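Local atomic coordinates of putative outer membrane protein (LpxR) (Salmonella typhimurium, PDB entry 3FID), a protein that removes acyl chains from lipid A, as an outer membrane deacylase that modifies lipopolysaccharide and binds zinc. Residues 52-63 with 76-87. Sequence-based numbering, arbitrary orientation.
Sequences SFHIAQDIYSPS and DRAFSAFLHTGL. With ZN (zinc ion), chain E.
Backbone N-H...O bonds between H54 and G86, A56 and H84, D58 and F82, and Y60 and S80 zip strands 52-60 and 80-87 into an antiparallel pair, their axes at 167°, neighbouring staves of the outer membrane beta-barrel. H54, A56, D58, Y60, S80, F82 and H84 share the barrel interior, whereas F53, I55, T85 and L87 lie on the outer face.

Inside, a zinc ion bridges the strands: H54 NE2 and H84 ND1 each bind it at 2.1 Å, and D104 and a water complete the site. Both imidazoles have CG between the backbone N and carbonyl carbon (chi1 75° and 46°), which brings their ends together over the pair; the rings meet rim to rim, steeply inclined to each other, neither over the other's face. The far nitrogen of H84 is fixed as well. H84 NE2 donates to D58 OD2 at 2.9 Å; the oxygen lies close to the H84 ring plane and is met on its anti side, well out of the carboxylate plane. This second-shell bond would probably make H84 a stronger zinc donor; D58 OD1 is held in turn by Y33 and R205. The H84 ring is also sandwiched: A56 CB sits 3.7 Å from its centroid on one face, and F82 CE2 lies over the other.

On the outer face T85 OG1 donates to H54 O at 2.8 Å, a carbonyl that also accepts from G86 N. Beyond the paired strands, D76 OD2 receives S63 N at 2.8 Å, and P62 CD stands over the centre of the F79 ring, 3.4 Å from its centroid.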
loop_
_atom_site.group_PDB
_atom_site.type_symbol
_atom_site.label_atom_id
_atom_site.label_comp_id
_atom_site.label_asym_id
_atom_site.label_seq_id
_atom_site.Cartn_x
_atom_site.Cartn_y
_atom_site.Cartn_z
ATOM N N SER A 52 -10.708 -0.997 -12.825
ATOM C CA SER A 52 -9.470 -1.726 -12.547
ATOM C C SER A 52 -9.706 -3.090 -11.917
ATOM O O SER A 52 -10.634 -3.257 -11.138
ATOM C CB SER A 52 -8.597 -0.921 -11.590
ATOM O OG SER A 52 -8.278 0.313 -12.177
ATOM N N PHE A 53 -8.825 -4.037 -12.232
ATOM C CA PHE A 53 -8.834 -5.364 -11.628
ATOM C C PHE A 53 -7.429 -5.589 -11.073
ATOM O O PHE A 53 -6.456 -5.165 -11.686
ATOM C CB PHE A 53 -9.108 -6.432 -12.692
ATOM C CG PHE A 53 -8.773 -7.846 -12.254
ATOM C CD1 PHE A 53 -9.603 -8.530 -11.357
ATOM C CD2 PHE A 53 -7.617 -8.489 -12.729
ATOM C CE1 PHE A 53 -9.295 -9.855 -10.961
ATOM C CE2 PHE A 53 -7.287 -9.801 -12.329
ATOM C CZ PHE A 53 -8.124 -10.485 -11.468
ATOM N N HIS A 54 -7.319 -6.315 -9.962
ATOM C CA HIS A 54 -6.009 -6.639 -9.421
ATOM C C HIS A 54 -6.046 -7.919 -8.606
ATOM O O HIS A 54 -7.109 -8.358 -8.186
ATOM C CB HIS A 54 -5.498 -5.509 -8.527
ATOM C CG HIS A 54 -6.170 -5.459 -7.187
ATOM N ND1 HIS A 54 -7.413 -4.898 -6.999
ATOM C CD2 HIS A 54 -5.780 -5.932 -5.979
ATOM C CE1 HIS A 54 -7.758 -5.018 -5.725
ATOM N NE2 HIS A 54 -6.774 -5.627 -5.081
ATOM N N ILE A 55 -4.867 -8.515 -8.449
ATOM C CA ILE A 55 -4.622 -9.587 -7.483
ATOM C C ILE A 55 -3.359 -9.151 -6.717
ATOM O O ILE A 55 -2.451 -8.536 -7.295
ATOM C CB ILE A 55 -4.427 -10.961 -8.182
ATOM C CG1 ILE A 55 -4.004 -12.055 -7.182
ATOM C CG2 ILE A 55 -3.381 -10.868 -9.279
ATOM C CD1 ILE A 55 -5.190 -12.853 -6.517
ATOM N N ALA A 56 -3.305 -9.462 -5.419
ATOM C CA ALA A 56 -2.158 -9.035 -4.623
ATOM C C ALA A 56 -1.950 -9.930 -3.399
ATOM O O ALA A 56 -2.892 -10.588 -2.940
ATOM C CB ALA A 56 -2.346 -7.577 -4.196
ATOM N N GLN A 57 -0.718 -9.945 -2.907
ATOM C CA GLN A 57 -0.382 -10.617 -1.643
ATOM C C GLN A 57 0.522 -9.696 -0.829
ATOM O O GLN A 57 1.560 -9.229 -1.309
ATOM C CB GLN A 57 0.326 -11.955 -1.881
ATOM C CG GLN A 57 0.427 -12.825 -0.584
ATOM C CD GLN A 57 1.594 -13.790 -0.589
ATOM O OE1 GLN A 57 2.703 -13.450 -1.004
ATOM N NE2 GLN A 57 1.344 -15.010 -0.132
ATOM N N ASP A 58 0.112 -9.422 0.400
ATOM C CA ASP A 58 0.924 -8.630 1.311
ATOM C C ASP A 58 1.235 -9.442 2.555
ATOM O O ASP A 58 0.367 -10.160 3.036
ATOM C CB ASP A 58 0.152 -7.385 1.671
ATOM C CG ASP A 58 -0.054 -6.507 0.467
ATOM O OD1 ASP A 58 0.985 -6.120 -0.131
ATOM O OD2 ASP A 58 -1.226 -6.268 0.125
ATOM N N ILE A 59 2.483 -9.338 3.024
ATOM C CA ILE A 59 3.026 -10.177 4.101
ATOM C C ILE A 59 3.508 -9.241 5.221
ATOM O O ILE A 59 4.193 -8.235 4.946
ATOM C CB ILE A 59 4.189 -11.036 3.582
ATOM C CG1 ILE A 59 3.735 -11.862 2.353
ATOM C CG2 ILE A 59 4.758 -11.996 4.716
ATOM C CD1 ILE A 59 4.850 -12.772 1.798
ATOM N N TYR A 60 3.112 -9.577 6.455
ATOM C CA TYR A 60 3.352 -8.768 7.653
ATOM C C TYR A 60 4.118 -9.620 8.649
ATOM O O TYR A 60 3.958 -10.845 8.666
ATOM C CB TYR A 60 2.029 -8.259 8.270
ATOM C CG TYR A 60 1.303 -7.397 7.255
ATOM C CD1 TYR A 60 1.688 -6.078 7.053
ATOM C CD2 TYR A 60 0.293 -7.926 6.445
ATOM C CE1 TYR A 60 1.077 -5.274 6.070
ATOM C CE2 TYR A 60 -0.336 -7.131 5.466
ATOM C CZ TYR A 60 0.075 -5.812 5.291
ATOM O OH TYR A 60 -0.510 -5.003 4.334
ATOM N N SER A 61 4.951 -8.957 9.450
ATOM C CA SER A 61 6.049 -9.655 10.174
ATOM C C SER A 61 6.283 -8.999 11.549
ATOM O O SER A 61 6.081 -7.780 11.694
ATOM C CB SER A 61 7.339 -9.589 9.338
ATOM O OG SER A 61 8.431 -10.249 10.008
ATOM N N PRO A 62 6.717 -9.804 12.568
ATOM C CA PRO A 62 7.310 -9.210 13.783
ATOM C C PRO A 62 8.610 -8.479 13.406
ATOM O O PRO A 62 9.135 -8.673 12.297
ATOM C CB PRO A 62 7.667 -10.422 14.678
ATOM C CG PRO A 62 7.264 -11.634 13.963
ATOM C CD PRO A 62 6.694 -11.274 12.600
ATOM N N SER A 63 9.148 -7.696 14.326
ATOM C CA SER A 63 10.307 -6.860 14.023
ATOM C C SER A 63 11.530 -7.335 14.788
ATOM O O SER A 63 11.393 -7.979 15.844
ATOM C CB SER A 63 10.013 -5.383 14.345
ATOM O OG SER A 63 9.063 -4.839 13.436
ATOM N N ASP A 76 4.231 -7.740 19.985
ATOM C CA ASP A 76 4.643 -7.486 18.585
ATOM C C ASP A 76 3.636 -8.186 17.685
ATOM O O ASP A 76 2.926 -9.115 18.116
ATOM C CB ASP A 76 6.078 -8.004 18.314
ATOM C CG ASP A 76 6.744 -7.376 17.065
ATOM O OD1 ASP A 76 6.108 -6.609 16.292
ATOM O OD2 ASP A 76 7.940 -7.684 16.844
ATOM N N ARG A 77 3.525 -7.732 16.441
ATOM C CA ARG A 77 2.604 -8.404 15.540
ATOM C C ARG A 77 3.083 -9.826 15.252
ATOM O O ARG A 77 4.284 -10.109 15.199
ATOM C CB ARG A 77 2.350 -7.588 14.243
ATOM C CG ARG A 77 3.524 -7.433 13.346
ATOM C CD ARG A 77 3.388 -6.150 12.484
ATOM N NE ARG A 77 2.159 -6.117 11.732
ATOM C CZ ARG A 77 1.525 -5.014 11.339
ATOM N NH1 ARG A 77 1.956 -3.794 11.676
ATOM N NH2 ARG A 77 0.399 -5.140 10.665
ATOM N N ALA A 78 2.121 -10.728 15.096
ATOM C CA ALA A 78 2.386 -12.071 14.616
ATOM C C ALA A 78 2.687 -12.020 13.114
ATOM O O ALA A 78 2.271 -11.068 12.444
ATOM C CB ALA A 78 1.142 -12.919 14.833
ATOM N N PHE A 79 3.342 -13.057 12.580
ATOM C CA PHE A 79 3.367 -13.262 11.126
ATOM C C PHE A 79 1.917 -13.353 10.587
ATOM O O PHE A 79 1.036 -13.987 11.197
ATOM C CB PHE A 79 4.188 -14.508 10.744
ATOM C CG PHE A 79 5.691 -14.284 10.738
ATOM C CD1 PHE A 79 6.315 -13.619 9.670
ATOM C CD2 PHE A 79 6.479 -14.741 11.785
ATOM C CE1 PHE A 79 7.712 -13.403 9.669
ATOM C CE2 PHE A 79 7.885 -14.552 11.809
ATOM C CZ PHE A 79 8.511 -13.886 10.765
ATOM N N SER A 80 1.658 -12.705 9.456
ATOM C CA SER A 80 0.375 -12.853 8.758
ATOM C C SER A 80 0.517 -12.519 7.266
ATOM O O SER A 80 1.504 -11.942 6.840
ATOM C CB SER A 80 -0.739 -11.984 9.391
ATOM O OG SER A 80 -0.493 -10.595 9.170
ATOM N N ALA A 81 -0.474 -12.901 6.478
ATOM C CA ALA A 81 -0.535 -12.426 5.093
ATOM C C ALA A 81 -1.970 -12.179 4.658
ATOM O O ALA A 81 -2.918 -12.772 5.187
ATOM C CB ALA A 81 0.189 -13.402 4.126
ATOM N N PHE A 82 -2.108 -11.275 3.702
ATOM C CA PHE A 82 -3.390 -10.856 3.171
ATOM C C PHE A 82 -3.318 -11.104 1.657
ATOM O O PHE A 82 -2.500 -10.514 0.977
ATOM C CB PHE A 82 -3.548 -9.365 3.494
ATOM C CG PHE A 82 -4.778 -8.712 2.896
ATOM C CD1 PHE A 82 -5.979 -9.408 2.755
ATOM C CD2 PHE A 82 -4.727 -7.362 2.550
ATOM C CE1 PHE A 82 -7.120 -8.768 2.268
ATOM C CE2 PHE A 82 -5.854 -6.711 2.037
ATOM C CZ PHE A 82 -7.052 -7.424 1.898
ATOM N N LEU A 83 -4.159 -12.003 1.156
ATOM C CA LEU A 83 -4.218 -12.325 -0.283
ATOM C C LEU A 83 -5.553 -11.810 -0.806
ATOM O O LEU A 83 -6.588 -12.098 -0.225
ATOM C CB LEU A 83 -4.162 -13.837 -0.477
ATOM C CG LEU A 83 -4.277 -14.363 -1.914
ATOM C CD1 LEU A 83 -3.023 -14.070 -2.810
ATOM C CD2 LEU A 83 -4.496 -15.867 -1.738
ATOM N N HIS A 84 -5.538 -11.015 -1.871
ATOM C CA HIS A 84 -6.776 -10.301 -2.224
ATOM C C HIS A 84 -6.915 -10.050 -3.711
ATOM O O HIS A 84 -5.940 -10.015 -4.434
ATOM C CB HIS A 84 -6.930 -8.994 -1.428
ATOM C CG HIS A 84 -5.688 -8.144 -1.376
ATOM N ND1 HIS A 84 -5.611 -6.895 -1.949
ATOM C CD2 HIS A 84 -4.490 -8.357 -0.784
ATOM C CE1 HIS A 84 -4.418 -6.374 -1.707
ATOM N NE2 HIS A 84 -3.712 -7.254 -1.022
ATOM N N THR A 85 -8.163 -9.918 -4.162
ATOM C CA THR A 85 -8.405 -9.576 -5.539
ATOM C C THR A 85 -9.590 -8.648 -5.523
ATOM O O THR A 85 -10.425 -8.742 -4.651
ATOM C CB THR A 85 -8.665 -10.840 -6.437
ATOM O OG1 THR A 85 -8.893 -10.425 -7.791
ATOM C CG2 THR A 85 -9.840 -11.681 -5.946
ATOM N N GLY A 86 -9.694 -7.755 -6.496
ATOM C CA GLY A 86 -10.903 -6.967 -6.525
ATOM C C GLY A 86 -11.068 -6.148 -7.783
ATOM O O GLY A 86 -10.281 -6.253 -8.703
ATOM N N LEU A 87 -12.086 -5.300 -7.750
ATOM C CA LEU A 87 -12.441 -4.421 -8.839
ATOM C C LEU A 87 -12.633 -3.025 -8.266
ATOM O O LEU A 87 -13.075 -2.873 -7.114
ATOM C CB LEU A 87 -13.779 -4.878 -9.430
ATOM C CG LEU A 87 -13.771 -6.157 -10.271
ATOM C CD1 LEU A 87 -15.212 -6.646 -10.428
ATOM C CD2 LEU A 87 -13.093 -5.901 -11.631
HETATM ZN ZN ZN E . -6.906 -5.652 -3.026
HETATM O O HOH W 1 6.655 -5.823 13.641
HETATM O O HOH W 2 -6.478 -3.609 -2.141
#